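Local coordinates for dITP/XTP pyrophosphatase (Mycobacteroides abscessus, PDB 6WWD), which probably hydrolyses non-canonical purine nucleoside triphosphates such as XTP, dITP and ITP to their monophosphates and diphosphate, cleansing the nucleotide pool, at residues 103-108 and 143-148; 74-79 and 120-125. All blocks are in the same frame, centred on the assembly; numbering follows the deposited sequence.

Interaction 1: residues 103-108 and 143-148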
ATOM      1  N   ALA D 103     -10.441 -23.924   0.273  1.00 20.94           N
ATOM      2  CA  ALA D 103     -10.205 -24.510  -1.044  1.00 18.21           C
ATOM      3  C   ALA D 103      -9.982 -23.430  -2.104  1.00 20.73           C
ATOM      4  O   ALA D 103      -9.127 -23.580  -2.980  1.00 23.82           O
ATOM      5  CB  ALA D 103     -11.371 -25.422  -1.431  1.00 21.64           C
ATOM      6  N   LEU D 104     -10.744 -22.335  -2.049  1.00 19.36           N
ATOM      7  CA  LEU D 104     -10.523 -21.255  -3.005  1.00 20.13           C
ATOM      8  C   LEU D 104      -9.121 -20.669  -2.852  1.00 17.23           C
ATOM      9  O   LEU D 104      -8.417 -20.437  -3.841  1.00 15.82           O
ATOM     10  CB  LEU D 104     -11.588 -20.163  -2.839  1.00 18.34           C
ATOM     11  CG  LEU D 104     -11.374 -18.870  -3.656  1.00 13.41           C
ATOM     12  CD1 LEU D 104     -11.323 -19.147  -5.186  1.00 14.52           C
ATOM     13  CD2 LEU D 104     -12.421 -17.802  -3.294  1.00 13.30           C
ATOM     14  N   LEU D 105      -8.711 -20.391  -1.619  1.00 18.62           N
ATOM     15  CA  LEU D 105      -7.392 -19.799  -1.402  1.00 13.78           C
ATOM     16  C   LEU D 105      -6.287 -20.689  -1.967  1.00 17.32           C
ATOM     17  O   LEU D 105      -5.392 -20.211  -2.681  1.00 16.87           O
ATOM     18  CB  LEU D 105      -7.177 -19.545   0.088  1.00 14.14           C
ATOM     19  CG  LEU D 105      -5.854 -18.862   0.427  1.00 15.01           C
ATOM     20  CD1 LEU D 105      -5.752 -17.577  -0.333  1.00 15.00           C
ATOM     21  CD2 LEU D 105      -5.799 -18.570   1.898  1.00 18.18           C
ATOM     22  N   LEU D 106      -6.328 -21.990  -1.644  1.00 16.32           N
ATOM     23  CA  LEU D 106      -5.344 -22.925  -2.188  1.00 17.38           C
ATOM     24  C   LEU D 106      -5.345 -22.917  -3.705  1.00 18.61           C
ATOM     25  O   LEU D 106      -4.280 -22.912  -4.333  1.00 17.39           O
ATOM     26  CB  LEU D 106      -5.607 -24.352  -1.706  1.00 17.09           C
ATOM     27  CG  LEU D 106      -5.309 -24.718  -0.260  1.00 25.04           C
ATOM     28  CD1 LEU D 106      -5.535 -26.217  -0.069  1.00 23.37           C
ATOM     29  CD2 LEU D 106      -3.875 -24.327   0.063  1.00 19.71           C
ATOM     30  N   ALA D 107      -6.537 -22.977  -4.310  1.00 18.61           N
ATOM     31  CA  ALA D 107      -6.624 -23.015  -5.765  1.00 25.32           C
ATOM     32  C   ALA D 107      -6.091 -21.728  -6.373  1.00 19.02           C
ATOM     33  O   ALA D 107      -5.419 -21.759  -7.411  1.00 19.25           O
ATOM     34  CB  ALA D 107      -8.064 -23.262  -6.216  1.00 18.39           C
ATOM     35  N   GLN D 108      -6.397 -20.585  -5.749  1.00 17.33           N
ATOM     36  CA  GLN D 108      -5.888 -19.313  -6.259  1.00 15.45           C
ATOM     37  C   GLN D 108      -4.366 -19.297  -6.261  1.00 17.81           C
ATOM     38  O   GLN D 108      -3.745 -18.780  -7.198  1.00 18.77           O
ATOM     39  CB  GLN D 108      -6.436 -18.138  -5.431  1.00 15.38           C
ATOM     40  CG  GLN D 108      -7.923 -17.815  -5.668  1.00 15.22           C
ATOM     41  CD  GLN D 108      -8.429 -16.696  -4.778  1.00 14.35           C
ATOM     42  OE1 GLN D 108      -8.061 -16.611  -3.616  1.00 13.08           O
ATOM     43  NE2 GLN D 108      -9.265 -15.830  -5.326  1.00 12.85           N
ATOM     44  N   GLY D 143       3.541 -16.138   8.860  1.00 16.29           N
ATOM     45  CA  GLY D 143       3.674 -17.491   8.362  1.00 16.38           C
ATOM     46  C   GLY D 143       3.585 -17.558   6.853  1.00 16.31           C
ATOM     47  O   GLY D 143       4.081 -16.668   6.147  1.00 16.30           O
ATOM     48  N   SER D 144       2.995 -18.632   6.345  1.00 13.79           N
ATOM     49  CA  SER D 144       2.819 -18.811   4.911  1.00 17.16           C
ATOM     50  C   SER D 144       1.667 -19.787   4.689  1.00 17.15           C
ATOM     51  O   SER D 144       1.179 -20.429   5.625  1.00 15.14           O
ATOM     52  CB  SER D 144       4.115 -19.298   4.240  1.00 18.22           C
ATOM     53  OG  SER D 144       4.536 -20.521   4.803  1.00 14.44           O
ATOM     54  N   ILE D 145       1.241 -19.897   3.442  1.00 13.91           N
ATOM     55  CA  ILE D 145       0.124 -20.769   3.104  1.00 15.50           C
ATOM     56  C   ILE D 145       0.659 -22.128   2.667  1.00 16.02           C
ATOM     57  O   ILE D 145       1.519 -22.215   1.784  1.00 16.61           O
ATOM     58  CB  ILE D 145      -0.759 -20.143   2.011  1.00 14.82           C
ATOM     59  CG1 ILE D 145      -1.240 -18.747   2.444  1.00 13.75           C
ATOM     60  CG2 ILE D 145      -1.926 -21.080   1.665  1.00 13.85           C
ATOM     61  CD1 ILE D 145      -1.932 -18.711   3.804  1.00 11.25           C
ATOM     62  N   ALA D 146       0.136 -23.192   3.275  1.00 15.29           N
ATOM     63  CA  ALA D 146       0.492 -24.541   2.864  1.00 19.22           C
ATOM     64  C   ALA D 146      -0.022 -24.842   1.455  1.00 20.44           C
ATOM     65  O   ALA D 146      -0.880 -24.150   0.898  1.00 17.30           O
ATOM     66  CB  ALA D 146      -0.078 -25.573   3.845  1.00 20.07           C
ATOM     67  N   ARG D 147       0.490 -25.931   0.896  1.00 23.41           N
ATOM     68  CA  ARG D 147       0.030 -26.409  -0.395  1.00 24.51           C
ATOM     69  C   ARG D 147      -1.105 -27.404  -0.266  1.00 25.11           C
ATOM     70  O   ARG D 147      -1.909 -27.531  -1.191  1.00 26.26           O
ATOM     71  CB  ARG D 147       1.188 -27.047  -1.157  1.00 23.71           C
ATOM     72  CG  ARG D 147       2.269 -26.052  -1.409  1.00 27.58           C
ATOM     73  CD  ARG D 147       3.223 -26.514  -2.473  1.00 35.50           C
ATOM     74  NE  ARG D 147       4.243 -25.493  -2.683  1.00 42.89           N
ATOM     75  CZ  ARG D 147       4.209 -24.591  -3.657  1.00 38.43           C
ATOM     76  NH1 ARG D 147       3.214 -24.584  -4.536  1.00 36.15           N
ATOM     77  NH2 ARG D 147       5.180 -23.701  -3.755  1.00 41.54           N
ATOM     78  N   ILE D 148      -1.162 -28.138   0.843  1.00 28.35           N
ATOM     79  CA  ILE D 148      -2.293 -29.022   1.140  1.00 23.58           C
ATOM     80  C   ILE D 148      -2.641 -28.905   2.612  1.00 22.77           C
ATOM     81  O   ILE D 148      -1.763 -28.758   3.472  1.00 24.69           O
ATOM     82  CB  ILE D 148      -1.985 -30.499   0.776  1.00 31.29           C
ATOM     83  CG1 ILE D 148      -0.779 -31.014   1.552  1.00 28.02           C
ATOM     84  CG2 ILE D 148      -1.767 -30.664  -0.723  1.00 34.87           C
ATOM     85  CD1 ILE D 148      -0.501 -32.449   1.333  1.00 37.66           C
TER
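The flat groups here are backbone carbonyls and one guanidinium; no aromatic ring takes part. The carbonyls of Ala146 and Arg147 both meet the isobutyl end of Leu106, whereas the Arg147 side chain, whose CB points away from the helix, carries its guanidinium to a salt bridge with Asp114 through NE. The closest touch is Leu106 CD2 on Ala146 O at 3.1 Å, tight for a methyl against an oxygen. Arg147 O is more relaxed, 4.0 Å from Leu106 CD2 and equally far from CD1 of that residue. Although CB of Leu106 does not aim at 143-148, a first torsion of -72° sets CG beside the backbone N and anti to the carbonyl carbon; with chi2 near 180° for CD1, the CD2 branch lands on Ala146 O. CD2 also lies 4.1 Å from Ile145 CG2, the branch anti to the backbone N. In the Ham1 fold of this chain, helix 98-108 thus packs against the point where strand 134-145 runs out into a loop. Deeper in the contact, Leu105 and Ile145 both point toward the opposite segment and meet methyl to methyl, with Leu105 CD2 4.3 Å from Ile145 CD1. No hydrogen bond joins the two segments. The guanidinium of Arg117 takes both Ile145 O and Ala146 O, so the oxygen pressed by Leu106 still has a polar partner. Ala107 O and Gln108 O accept hydrogen bonds from Arg90 of the second subunit, and the side chain of Leu105 lies close to that of Tyr157, predicted to bind substrate.

Interaction 2: residues 74-79 and 120-125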
ATOM      1  N   GLY D  74      -8.561 -11.678  10.595  1.00 13.26           N
ATOM      2  CA  GLY D  74      -8.614 -12.437   9.358  1.00 16.64           C
ATOM      3  C   GLY D  74      -7.221 -12.806   8.878  1.00 16.44           C
ATOM      4  O   GLY D  74      -6.271 -12.842   9.662  1.00 15.70           O
ATOM      5  N   LEU D  75      -7.134 -13.117   7.579  1.00 11.37           N
ATOM      6  CA  LEU D  75      -5.912 -13.612   6.964  1.00 12.56           C
ATOM      7  C   LEU D  75      -5.426 -12.637   5.900  1.00 11.95           C
ATOM      8  O   LEU D  75      -6.216 -12.168   5.075  1.00 12.58           O
ATOM      9  CB  LEU D  75      -6.154 -15.002   6.365  1.00 15.25           C
ATOM     10  CG  LEU D  75      -5.006 -15.735   5.674  1.00 13.92           C
ATOM     11  CD1 LEU D  75      -3.935 -16.129   6.691  1.00 12.75           C
ATOM     12  CD2 LEU D  75      -5.591 -16.980   5.010  1.00 14.51           C
ATOM     13  N   ALA D  76      -4.129 -12.352   5.904  1.00 11.20           N
ATOM     14  CA  ALA D  76      -3.503 -11.467   4.927  1.00 11.73           C
ATOM     15  C   ALA D  76      -2.456 -12.263   4.165  1.00 10.93           C
ATOM     16  O   ALA D  76      -1.504 -12.765   4.768  1.00 10.87           O
ATOM     17  CB  ALA D  76      -2.851 -10.247   5.601  1.00  9.91           C
ATOM     18  N   VAL D  77      -2.617 -12.362   2.849  1.00 10.45           N
ATOM     19  CA  VAL D  77      -1.733 -13.155   1.996  1.00 10.67           C
ATOM     20  C   VAL D  77      -0.986 -12.200   1.066  1.00 12.31           C
ATOM     21  O   VAL D  77      -1.612 -11.451   0.301  1.00 10.55           O
ATOM     22  CB  VAL D  77      -2.516 -14.209   1.188  1.00 11.24           C
ATOM     23  CG1 VAL D  77      -1.578 -15.032   0.322  1.00 11.52           C
ATOM     24  CG2 VAL D  77      -3.361 -15.099   2.107  1.00 11.73           C
ATOM     25  N   ASP D  78       0.348 -12.227   1.133  1.00 11.82           N
ATOM     26  CA  ASP D  78       1.167 -11.341   0.310  1.00 13.18           C
ATOM     27  C   ASP D  78       0.775 -11.416  -1.164  1.00 13.63           C
ATOM     28  O   ASP D  78       0.566 -10.388  -1.828  1.00 12.09           O
ATOM     29  CB  ASP D  78       2.650 -11.686   0.481  1.00 13.88           C
ATOM     30  CG  ASP D  78       3.129 -11.536   1.920  1.00 21.55           C
ATOM     31  OD1 ASP D  78       2.292 -11.351   2.829  1.00 23.55           O
ATOM     32  OD2 ASP D  78       4.353 -11.610   2.156  1.00 30.61           O
ATOM     33  N   ALA D  79       0.663 -12.637  -1.696  1.00 11.87           N
ATOM     34  CA  ALA D  79       0.387 -12.825  -3.118  1.00 11.64           C
ATOM     35  C   ALA D  79      -0.979 -12.296  -3.542  1.00 12.88           C
ATOM     36  O   ALA D  79      -1.219 -12.131  -4.749  1.00 12.40           O
ATOM     37  CB  ALA D  79       0.489 -14.319  -3.471  1.00 13.50           C
ATOM     38  N   ALA D 120      -0.083 -13.852   6.972  1.00  9.63           N
ATOM     39  CA  ALA D 120      -0.177 -13.614   8.410  1.00 10.80           C
ATOM     40  C   ALA D 120      -1.630 -13.707   8.868  1.00 12.36           C
ATOM     41  O   ALA D 120      -2.538 -13.252   8.167  1.00 12.71           O
ATOM     42  CB  ALA D 120       0.384 -12.238   8.786  1.00 10.01           C
ATOM     43  N   PHE D 121      -1.846 -14.291  10.047  1.00 10.46           N
ATOM     44  CA  PHE D 121      -3.094 -14.071  10.760  1.00 14.02           C
ATOM     45  C   PHE D 121      -3.001 -12.718  11.458  1.00 16.48           C
ATOM     46  O   PHE D 121      -1.997 -12.415  12.107  1.00 17.87           O
ATOM     47  CB  PHE D 121      -3.354 -15.179  11.775  1.00 12.83           C
ATOM     48  CG  PHE D 121      -4.058 -16.395  11.211  1.00 15.18           C
ATOM     49  CD1 PHE D 121      -5.179 -16.272  10.407  1.00 16.74           C
ATOM     50  CD2 PHE D 121      -3.616 -17.675  11.542  1.00 17.42           C
ATOM     51  CE1 PHE D 121      -5.830 -17.417   9.919  1.00 18.83           C
ATOM     52  CE2 PHE D 121      -4.250 -18.824  11.051  1.00 19.36           C
ATOM     53  CZ  PHE D 121      -5.356 -18.696  10.247  1.00 21.36           C
ATOM     54  N   VAL D 122      -4.024 -11.891  11.296  1.00 15.71           N
ATOM     55  CA  VAL D 122      -4.029 -10.527  11.811  1.00 11.82           C
ATOM     56  C   VAL D 122      -5.245 -10.357  12.696  1.00 14.83           C
ATOM     57  O   VAL D 122      -6.342 -10.809  12.357  1.00 12.58           O
ATOM     58  CB  VAL D 122      -4.063  -9.468  10.689  1.00 14.04           C
ATOM     59  CG1 VAL D 122      -4.007  -8.071  11.286  1.00 13.11           C
ATOM     60  CG2 VAL D 122      -2.937  -9.677   9.710  1.00 11.85           C
ATOM     61  N   SER D 123      -5.063  -9.661  13.809  1.00 13.77           N
ATOM     62  CA  SER D 123      -6.162  -9.361  14.707  1.00 14.94           C
ATOM     63  C   SER D 123      -6.020  -7.905  15.138  1.00 21.70           C
ATOM     64  O   SER D 123      -4.961  -7.507  15.637  1.00 16.71           O
ATOM     65  CB  SER D 123      -6.147 -10.313  15.894  1.00 19.96           C
ATOM     66  OG  SER D 123      -7.191 -10.034  16.775  1.00 33.68           O
ATOM     67  N   ALA D 124      -7.039  -7.096  14.856  1.00 12.07           N
ATOM     68  CA  ALA D 124      -7.034  -5.680  15.198  1.00 14.11           C
ATOM     69  C   ALA D 124      -8.144  -5.358  16.190  1.00 17.23           C
ATOM     70  O   ALA D 124      -9.238  -5.933  16.131  1.00 12.68           O
ATOM     71  CB  ALA D 124      -7.182  -4.801  13.951  1.00 12.58           C
ATOM     72  N   CYS D 125      -7.853  -4.416  17.084  1.00 13.48           N
ATOM     73  CA  CYS D 125      -8.757  -3.942  18.127  1.00 13.72           C
ATOM     74  C   CYS D 125      -8.722  -2.428  18.128  1.00 18.58           C
ATOM     75  O   CYS D 125      -7.634  -1.838  18.169  1.00 15.21           O
ATOM     76  CB  CYS D 125      -8.347  -4.451  19.511  1.00 19.23           C
ATOM     77  SG  CYS D 125      -8.889  -6.117  19.903  1.00 30.89           S
TER
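Four backbone hydrogen bonds join strand 74-77 to strand 120-125, and they come in two reciprocal pairs. Gly74 and Val122 form one antiparallel hydrogen-bonded pair: Val122 N reaches Gly74 O at 2.9 Å along a nearly straight N-H line (174°), while Gly74 N gives a more bent bond to Val122 O, 3.0 Å away. Ala76 and Ala120 form the other, with Ala76 N to Ala120 O at 2.9 Å and Ala120 N to Ala76 O at 2.8 Å, the latter distinctly bent. Leu75 and Phe121 make the non-hydrogen-bonded pair between them. Gly74 O also has two weaker neighbours, the Phe121 CA-H, with CA at 3.6 Å, and, in plane at the ring edge, Phe121 CD1. On the face shared by Leu75 and Phe121, the Leu75 CG is anti to the backbone N, and with chi2 of 68° this brings CD1 to 3.9 Å from Phe121 CD1; leucine and ring cross obliquely. The same methyl touches Ala120 O. Ala76 CB and Val122 CG2 pack on the other face, 4.1 Å apart. The axes of the short strand segments run at 134°, and backbone bonding continues from Asp78 to Gly118. Phe121 and Leu75 both reach Tyr157, and Phe121 also reaches Asp158, so this face lies against two residues predicted to bind substrate. Within the mixed sheet, strand 67-77 also pairs with strand 84-85 (antiparallel) and strand 2-5 (parallel), and strand 118-128 with strand 134-145, while Phe49 of helix 49-64 touches Val122 and Ala124.

From the N terminus, the segments follow one another as 74-79, 103-108, 120-125 and 143-148, so the two contacts cross. Interaction 2 closes a loop of 40 residues that holds helix 98-108, bringing strand 118-128 back beside strand 67-77. Interaction 1 opens inside that loop and closes beyond it, after the hairpin of strands 118-128 and 134-145, tying the helix to the far end of the second hairpin strand. Their centres are about 14 Å apart, yet they share one apolar cluster: Leu105 CD2 lies 3.5 Å from Leu75 CD2, and Ile145 packs on Leu75 and Val77. Helix, central strand and hairpin are thereby bound together.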